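PDB 2F2C: cyclin homolog from Herpesvirus saimiri, which belongs to the D-type cyclins and probably modulates the host cell cycle, which may contribute to transformation and rapid T-cell proliferation during latent herpesvirus infection. Local coordinates for residues A[56-59]-A[60-64]; A[95-98]-A[99-103]; A[138-142]-A[143-147]. All coordinates share one frame; numbering follows the deposited sequence.

Contact 1: residues A[56-59]-A[60-64]; sequences LTWM and HLLCE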
loop_
_atom_site.group_PDB
_atom_site.type_symbol
_atom_site.label_atom_id
_atom_site.label_comp_id
_atom_site.label_asym_id
_atom_site.label_seq_id
_atom_site.Cartn_x
_atom_site.Cartn_y
_atom_site.Cartn_z
ATOM N N LEU A 56 -15.801 -12.862 15.287
ATOM C CA LEU A 56 -14.396 -12.526 15.145
ATOM C C LEU A 56 -13.505 -13.719 15.476
ATOM O O LEU A 56 -12.401 -13.822 14.941
ATOM C CB LEU A 56 -14.033 -11.311 15.992
ATOM C CG LEU A 56 -14.595 -9.960 15.539
ATOM C CD1 LEU A 56 -13.990 -8.858 16.400
ATOM C CD2 LEU A 56 -14.302 -9.690 14.049
ATOM N N THR A 57 -13.991 -14.618 16.342
ATOM C CA THR A 57 -13.313 -15.883 16.638
ATOM C C THR A 57 -13.286 -16.761 15.396
ATOM O O THR A 57 -12.278 -17.370 15.083
ATOM C CB THR A 57 -13.995 -16.601 17.805
ATOM O OG1 THR A 57 -13.692 -15.909 19.020
ATOM C CG2 THR A 57 -13.384 -17.952 18.041
ATOM N N TRP A 58 -14.385 -16.803 14.671
ATOM C CA TRP A 58 -14.410 -17.536 13.429
ATOM C C TRP A 58 -13.538 -16.840 12.374
ATOM O O TRP A 58 -12.675 -17.473 11.764
ATOM C CB TRP A 58 -15.847 -17.686 12.967
ATOM C CG TRP A 58 -16.032 -18.387 11.668
ATOM C CD1 TRP A 58 -15.869 -19.722 11.415
ATOM C CD2 TRP A 58 -16.463 -17.801 10.444
ATOM N NE1 TRP A 58 -16.164 -19.999 10.101
ATOM C CE2 TRP A 58 -16.529 -18.834 9.481
ATOM C CE3 TRP A 58 -16.805 -16.503 10.058
ATOM C CZ2 TRP A 58 -16.915 -18.602 8.160
ATOM C CZ3 TRP A 58 -17.178 -16.267 8.745
ATOM C CH2 TRP A 58 -17.234 -17.311 7.811
ATOM N N MET A 59 -13.743 -15.541 12.162
ATOM C CA MET A 59 -12.947 -14.786 11.186
ATOM C C MET A 59 -11.429 -14.982 11.437
ATOM O O MET A 59 -10.636 -15.198 10.500
ATOM C CB MET A 59 -13.332 -13.309 11.240
ATOM C CG MET A 59 -14.783 -13.001 10.826
ATOM S SD MET A 59 -15.226 -11.227 11.021
ATOM C CE MET A 59 -13.938 -10.400 10.052
ATOM N N HIS A 60 -11.054 -14.936 12.719
ATOM C CA HIS A 60 -9.695 -15.242 13.136
ATOM C C HIS A 60 -9.242 -16.649 12.744
ATOM O O HIS A 60 -8.181 -16.818 12.122
ATOM C CB HIS A 60 -9.504 -15.046 14.634
ATOM C CG HIS A 60 -8.094 -15.268 15.075
ATOM N ND1 HIS A 60 -7.167 -14.251 15.137
ATOM C CD2 HIS A 60 -7.440 -16.398 15.436
ATOM C CE1 HIS A 60 -6.004 -14.739 15.533
ATOM N NE2 HIS A 60 -6.143 -16.040 15.720
ATOM N N LEU A 61 -10.031 -17.654 13.115
ATOM C CA LEU A 61 -9.675 -19.033 12.794
ATOM C C LEU A 61 -9.361 -19.150 11.307
ATOM O O LEU A 61 -8.369 -19.762 10.911
ATOM C CB LEU A 61 -10.790 -20.000 13.176
ATOM C CG LEU A 61 -10.414 -21.478 13.105
ATOM C CD1 LEU A 61 -9.282 -21.803 14.076
ATOM C CD2 LEU A 61 -11.632 -22.343 13.389
ATOM N N LEU A 62 -10.218 -18.525 10.510
ATOM C CA LEU A 62 -10.174 -18.590 9.075
ATOM C C LEU A 62 -8.825 -18.077 8.530
ATOM O O LEU A 62 -8.201 -18.742 7.671
ATOM C CB LEU A 62 -11.338 -17.775 8.544
ATOM C CG LEU A 62 -12.105 -18.179 7.298
ATOM C CD1 LEU A 62 -12.243 -19.660 7.162
ATOM C CD2 LEU A 62 -13.478 -17.534 7.369
ATOM N N CYS A 63 -8.369 -16.928 9.045
ATOM C CA CYS A 63 -7.080 -16.357 8.663
ATOM C C CYS A 63 -5.912 -17.206 9.152
ATOM O O CYS A 63 -4.967 -17.457 8.407
ATOM C CB CYS A 63 -6.939 -14.946 9.205
ATOM S SG CYS A 63 -8.238 -13.815 8.659
ATOM N N GLU A 64 -5.983 -17.644 10.401
ATOM C CA GLU A 64 -4.959 -18.490 11.002
ATOM C C GLU A 64 -4.851 -19.790 10.215
ATOM O O GLU A 64 -3.757 -20.206 9.843
ATOM C CB GLU A 64 -5.348 -18.787 12.454
ATOM C CG GLU A 64 -4.250 -19.224 13.411
ATOM C CD GLU A 64 -4.812 -19.591 14.794
ATOM O OE1 GLU A 64 -5.741 -20.439 14.875
ATOM O OE2 GLU A 64 -4.346 -19.030 15.821
#
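The carbonyl oxygen of Leu56 accepts the amide of His60, with His60 N 2.8 Å from Leu56 O, and so starts a run of four consecutive i to i+4 hydrogen bonds. Leu61 N to Thr57 O and Leu62 N to Trp58 O follow, and Cys63 N to Met59 O completes the run at 3.2 Å. The donors do not meet their carbonyls alike: His60 N stands well above the plane of the Leu56 carbonyl, whereas Leu62 N approaches Trp58 O almost end-on, with a C=O...N angle of 168°.

On the same pitch of four, the side chain of Trp58, its CG anti to the backbone N (chi1 178°), runs alongside that of Leu62, pointing the same way. Methyl CD2 of Leu62 lies over one face of the six-membered ring of Trp58, offset toward the rim, in a CH-pi contact 3.8 Å from its centroid, with CZ2 the nearest ring atom. A weak hydrogen bond from His60 NE2 to Glu64 OE2 links two side chains one turn apart, and Thr57 OG1 turns back to Thr53 O.

This turn belongs to helix 49-65 of the N-terminal cyclin domain. Leu56 and Met59 pack on helix 72-83, Met59 also reaching Val102 of helix 94-109; Trp58 touches the chain end at Leu254, and His60 packs against Cys182 and Lys183 of helix 170-184 and sets its ring edge-to-face with Phe73.

Contact 2: residues A[95-98]-A[99-103]; sequences QKIG and AACVL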
loop_
_atom_site.group_PDB
_atom_site.type_symbol
_atom_site.label_atom_id
_atom_site.label_comp_id
_atom_site.label_asym_id
_atom_site.label_seq_id
_atom_site.Cartn_x
_atom_site.Cartn_y
_atom_site.Cartn_z
ATOM N N GLN A 95 -22.875 -13.644 9.783
ATOM C CA GLN A 95 -21.810 -14.466 9.239
ATOM C C GLN A 95 -21.446 -14.060 7.814
ATOM O O GLN A 95 -20.269 -14.003 7.465
ATOM C CB GLN A 95 -22.189 -15.945 9.308
ATOM C CG GLN A 95 -21.017 -16.876 9.066
ATOM C CD GLN A 95 -21.272 -18.308 9.487
ATOM O OE1 GLN A 95 -20.320 -19.071 9.653
ATOM N NE2 GLN A 95 -22.541 -18.684 9.648
ATOM N N LYS A 96 -22.459 -13.767 7.003
ATOM C CA LYS A 96 -22.255 -13.300 5.635
ATOM C C LYS A 96 -21.450 -12.007 5.631
ATOM O O LYS A 96 -20.559 -11.814 4.805
ATOM C CB LYS A 96 -23.600 -13.082 4.953
ATOM C CG LYS A 96 -23.537 -12.951 3.447
ATOM C CD LYS A 96 -24.854 -13.376 2.811
ATOM C CE LYS A 96 -25.937 -12.316 2.928
ATOM N NZ LYS A 96 -25.877 -11.366 1.791
ATOM N N ILE A 97 -21.755 -11.125 6.575
ATOM C CA ILE A 97 -21.070 -9.839 6.639
ATOM C C ILE A 97 -19.594 -10.065 6.915
ATOM O O ILE A 97 -18.736 -9.579 6.167
ATOM C CB ILE A 97 -21.712 -8.910 7.710
ATOM C CG1 ILE A 97 -23.156 -8.556 7.305
ATOM C CG2 ILE A 97 -20.867 -7.649 7.886
ATOM C CD1 ILE A 97 -23.991 -7.862 8.382
ATOM N N GLY A 98 -19.318 -10.822 7.979
ATOM C CA GLY A 98 -17.959 -11.070 8.431
ATOM C C GLY A 98 -17.169 -11.846 7.402
ATOM O O GLY A 98 -15.950 -11.695 7.294
ATOM N N ALA A 99 -17.872 -12.691 6.654
ATOM C CA ALA A 99 -17.263 -13.440 5.569
ATOM C C ALA A 99 -16.781 -12.475 4.504
ATOM O O ALA A 99 -15.678 -12.621 4.016
ATOM C CB ALA A 99 -18.242 -14.446 4.978
ATOM N N ALA A 100 -17.592 -11.480 4.162
ATOM C CA ALA A 100 -17.225 -10.553 3.094
ATOM C C ALA A 100 -16.191 -9.510 3.513
ATOM O O ALA A 100 -15.553 -8.888 2.656
ATOM C CB ALA A 100 -18.443 -9.899 2.516
ATOM N N CYS A 101 -16.019 -9.321 4.820
ATOM C CA CYS A 101 -14.944 -8.475 5.323
ATOM C C CYS A 101 -13.590 -9.143 5.127
ATOM O O CYS A 101 -12.682 -8.544 4.549
ATOM C CB CYS A 101 -15.175 -8.106 6.776
ATOM S SG CYS A 101 -16.754 -7.247 6.980
ATOM N N VAL A 102 -13.458 -10.390 5.562
ATOM C CA VAL A 102 -12.251 -11.177 5.299
ATOM C C VAL A 102 -11.958 -11.241 3.801
ATOM O O VAL A 102 -10.799 -11.202 3.396
ATOM C CB VAL A 102 -12.366 -12.607 5.878
ATOM C CG1 VAL A 102 -11.256 -13.502 5.370
ATOM C CG2 VAL A 102 -12.331 -12.554 7.383
ATOM N N LEU A 103 -13.001 -11.338 2.977
ATOM C CA LEU A 103 -12.792 -11.363 1.537
ATOM C C LEU A 103 -12.126 -10.052 1.107
ATOM O O LEU A 103 -11.053 -10.083 0.493
ATOM C CB LEU A 103 -14.081 -11.642 0.748
ATOM C CG LEU A 103 -13.930 -11.755 -0.785
ATOM C CD1 LEU A 103 -13.111 -12.959 -1.191
ATOM C CD2 LEU A 103 -15.268 -11.824 -1.476
#
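Ala99 N donates to Gln95 O at 2.9 Å, the shortest of the backbone hydrogen bonds that join residues 95-98 to 99-103. Ala100 N to Lys96 O and Cys101 N to Ile97 O repeat the i to i+4 pattern, the last with the donor in the plane of the Ile97 carbonyl. Val102 N lies 3.3 Å from Gly98 O, a weak bond although its N-H points almost straight at the oxygen.

As helix geometry dictates, side chains of 99-103 lie close to carbonyl oxygens of 95-98. The methyl of Ala99 is 3.2 Å from Gln95 O, and Ala100 CB rests about equally near the oxygens of Lys96 and Ile97. In Val102 it is branch CG2, beside the backbone N, that approaches Gly98 O, at 3.7 Å.

The run Gly98, Ala99 and Ala100 puts small residues on several sides of helix 94-109 of the N-terminal cyclin domain, consistent with close approach of neighbouring helices: Ala100 packs on Leu132 and Ile139 of helix 129-142, and Met59 of helix 49-65 comes up to Gly98.

Apolar contact between side chains is slight. Cys101 carries SG anti to its carbonyl carbon (chi1 -58°), which places the sulfur near Ile97, 4.2 Å from Ile97 CG2. Both residues pack on Leu80 of helix 72-83.

Contact 3: residues A[138-142]-A[143-147]; sequences DILEA and LKWDT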
loop_
_atom_site.group_PDB
_atom_site.type_symbol
_atom_site.label_atom_id
_atom_site.label_comp_id
_atom_site.label_asym_id
_atom_site.label_seq_id
_atom_site.Cartn_x
_atom_site.Cartn_y
_atom_site.Cartn_z
ATOM N N ASP A 138 -22.132 -4.386 -1.436
ATOM C CA ASP A 138 -22.863 -3.518 -0.517
ATOM C C ASP A 138 -21.966 -2.895 0.554
ATOM O O ASP A 138 -22.095 -1.698 0.848
ATOM C CB ASP A 138 -24.063 -4.243 0.097
ATOM C CG ASP A 138 -25.299 -4.218 -0.816
ATOM O OD1 ASP A 138 -26.120 -5.164 -0.748
ATOM O OD2 ASP A 138 -25.539 -3.300 -1.635
ATOM N N ILE A 139 -21.056 -3.694 1.122
ATOM C CA ILE A 139 -20.029 -3.164 2.041
ATOM C C ILE A 139 -19.183 -2.058 1.393
ATOM O O ILE A 139 -19.087 -0.941 1.912
ATOM C CB ILE A 139 -19.100 -4.272 2.563
ATOM C CG1 ILE A 139 -19.839 -5.185 3.539
ATOM C CG2 ILE A 139 -17.865 -3.658 3.234
ATOM C CD1 ILE A 139 -19.103 -6.458 3.824
ATOM N N LEU A 140 -18.574 -2.373 0.257
ATOM C CA LEU A 140 -17.719 -1.422 -0.415
ATOM C C LEU A 140 -18.407 -0.077 -0.648
ATOM O O LEU A 140 -17.861 0.973 -0.314
ATOM C CB LEU A 140 -17.218 -2.004 -1.731
ATOM C CG LEU A 140 -16.065 -3.006 -1.623
ATOM C CD1 LEU A 140 -15.910 -3.748 -2.944
ATOM C CD2 LEU A 140 -14.757 -2.330 -1.220
ATOM N N GLU A 141 -19.613 -0.101 -1.198
ATOM C CA GLU A 141 -20.244 1.148 -1.574
ATOM C C GLU A 141 -20.793 1.961 -0.408
ATOM O O GLU A 141 -20.902 3.174 -0.496
ATOM C CB GLU A 141 -21.214 0.978 -2.759
ATOM C CG GLU A 141 -22.666 0.598 -2.495
ATOM C CD GLU A 141 -23.514 0.707 -3.777
ATOM O OE1 GLU A 141 -23.444 -0.210 -4.635
ATOM O OE2 GLU A 141 -24.247 1.715 -3.945
ATOM N N ALA A 142 -21.071 1.297 0.706
ATOM C CA ALA A 142 -21.454 1.974 1.943
ATOM C C ALA A 142 -20.296 2.747 2.580
ATOM O O ALA A 142 -20.491 3.853 3.075
ATOM C CB ALA A 142 -22.036 0.980 2.935
ATOM N N LEU A 143 -19.098 2.165 2.572
ATOM C CA LEU A 143 -17.897 2.848 3.063
ATOM C C LEU A 143 -17.283 3.799 2.032
ATOM O O LEU A 143 -16.238 4.396 2.280
ATOM C CB LEU A 143 -16.831 1.839 3.471
ATOM C CG LEU A 143 -17.182 0.672 4.387
ATOM C CD1 LEU A 143 -16.132 -0.396 4.251
ATOM C CD2 LEU A 143 -17.276 1.125 5.830
ATOM N N LYS A 144 -17.935 3.924 0.878
ATOM C CA LYS A 144 -17.434 4.712 -0.251
ATOM C C LYS A 144 -16.026 4.273 -0.659
ATOM O O LYS A 144 -15.193 5.096 -1.026
ATOM C CB LYS A 144 -17.485 6.229 0.034
ATOM C CG LYS A 144 -18.898 6.819 0.269
ATOM C CD LYS A 144 -19.256 6.916 1.779
ATOM C CE LYS A 144 -18.915 8.300 2.398
ATOM N NZ LYS A 144 -18.575 8.201 3.873
ATOM N N TRP A 145 -15.778 2.966 -0.571
ATOM C CA TRP A 145 -14.512 2.328 -0.973
ATOM C C TRP A 145 -13.273 2.746 -0.154
ATOM O O TRP A 145 -12.139 2.404 -0.512
ATOM C CB TRP A 145 -14.267 2.489 -2.481
ATOM C CG TRP A 145 -15.247 1.755 -3.361
ATOM C CD1 TRP A 145 -16.587 2.006 -3.495
ATOM C CD2 TRP A 145 -14.956 0.674 -4.257
ATOM N NE1 TRP A 145 -17.146 1.143 -4.408
ATOM C CE2 TRP A 145 -16.170 0.313 -4.892
ATOM C CE3 TRP A 145 -13.790 -0.034 -4.590
ATOM C CZ2 TRP A 145 -16.253 -0.718 -5.834
ATOM C CZ3 TRP A 145 -13.873 -1.059 -5.529
ATOM C CH2 TRP A 145 -15.100 -1.390 -6.141
ATOM N N ASP A 146 -13.492 3.460 0.950
ATOM C CA ASP A 146 -12.414 3.835 1.869
ATOM C C ASP A 146 -12.163 2.660 2.832
ATOM O O ASP A 146 -12.603 2.685 3.989
ATOM C CB ASP A 146 -12.794 5.143 2.593
ATOM C CG ASP A 146 -11.706 5.682 3.548
ATOM O OD1 ASP A 146 -10.622 5.092 3.765
ATOM O OD2 ASP A 146 -11.885 6.753 4.155
ATOM N N THR A 147 -11.438 1.651 2.341
ATOM C CA THR A 147 -11.306 0.351 3.018
ATOM C C THR A 147 -10.084 0.194 3.913
ATOM O O THR A 147 -10.143 -0.468 4.947
ATOM C CB THR A 147 -11.273 -0.767 1.989
ATOM O OG1 THR A 147 -10.227 -0.495 1.050
ATOM C CG2 THR A 147 -12.527 -0.752 1.145
#
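The indole of Trp145 lies with one face over the side chain of Leu140, the two side chains crossing at a slant: CB sits above the five-membered ring, 4.1 Å from its centroid in a CH-pi contact, and Leu140 CD1 is 4.1 Å from Trp145 CH2 of the benzo part. CA of Glu141 lies 4.2 Å from Trp145 NE1. The other methyl of Leu140, CD2, meets Thr147 CG2 at 3.6 Å.

Next to these side chains the helix ends in a Schellman motif. Lys144, with positive phi (55°), is the C-prime residue; Trp145 N donates to Leu140 O at 2.9 Å, and Lys144 N makes a weak bond to Glu141 O. Leu143 N still bonds to Ile139 O, while their side chains lie side by side, Ile139 CG2 3.8 Å from Leu143 CD1. A type I' turn from Leu143 to Asp146, with Asp146 N bonded to Leu143 O, follows.

Another protein chain of the assembly packs on Leu140, Trp145 and Thr147, and Lys144 O and Glu141 OE1 hydrogen-bond to it. Within the cyclin, Ile139 inserts between helices 72-83 and 94-109, touching Ile79, Tyr83, Ala100 and Ile104, while Thr147 O is held by Arg82.

From the N terminus the three contacts follow in series, none nested in or crossing another. Contacts 1 and 2 close single turns within helices 49-65 and 94-109; contact 3 closes the turn that ends helix 129-142. All belong to the N-terminal cyclin domain, and helix 94-109 is the bridge. Contact 1 reaches contact 2 through Met59 CE, 3.7 Å from Gly98 O, and through Trp58 beside Gln95. Contact 2 meets contact 3 where Ile139 CD1 packs 3.7 Å from Ala100 CB and near the sulfur of Cys101. Contacts 1 and 3 do not touch, their nearest atoms being about 9 Å apart.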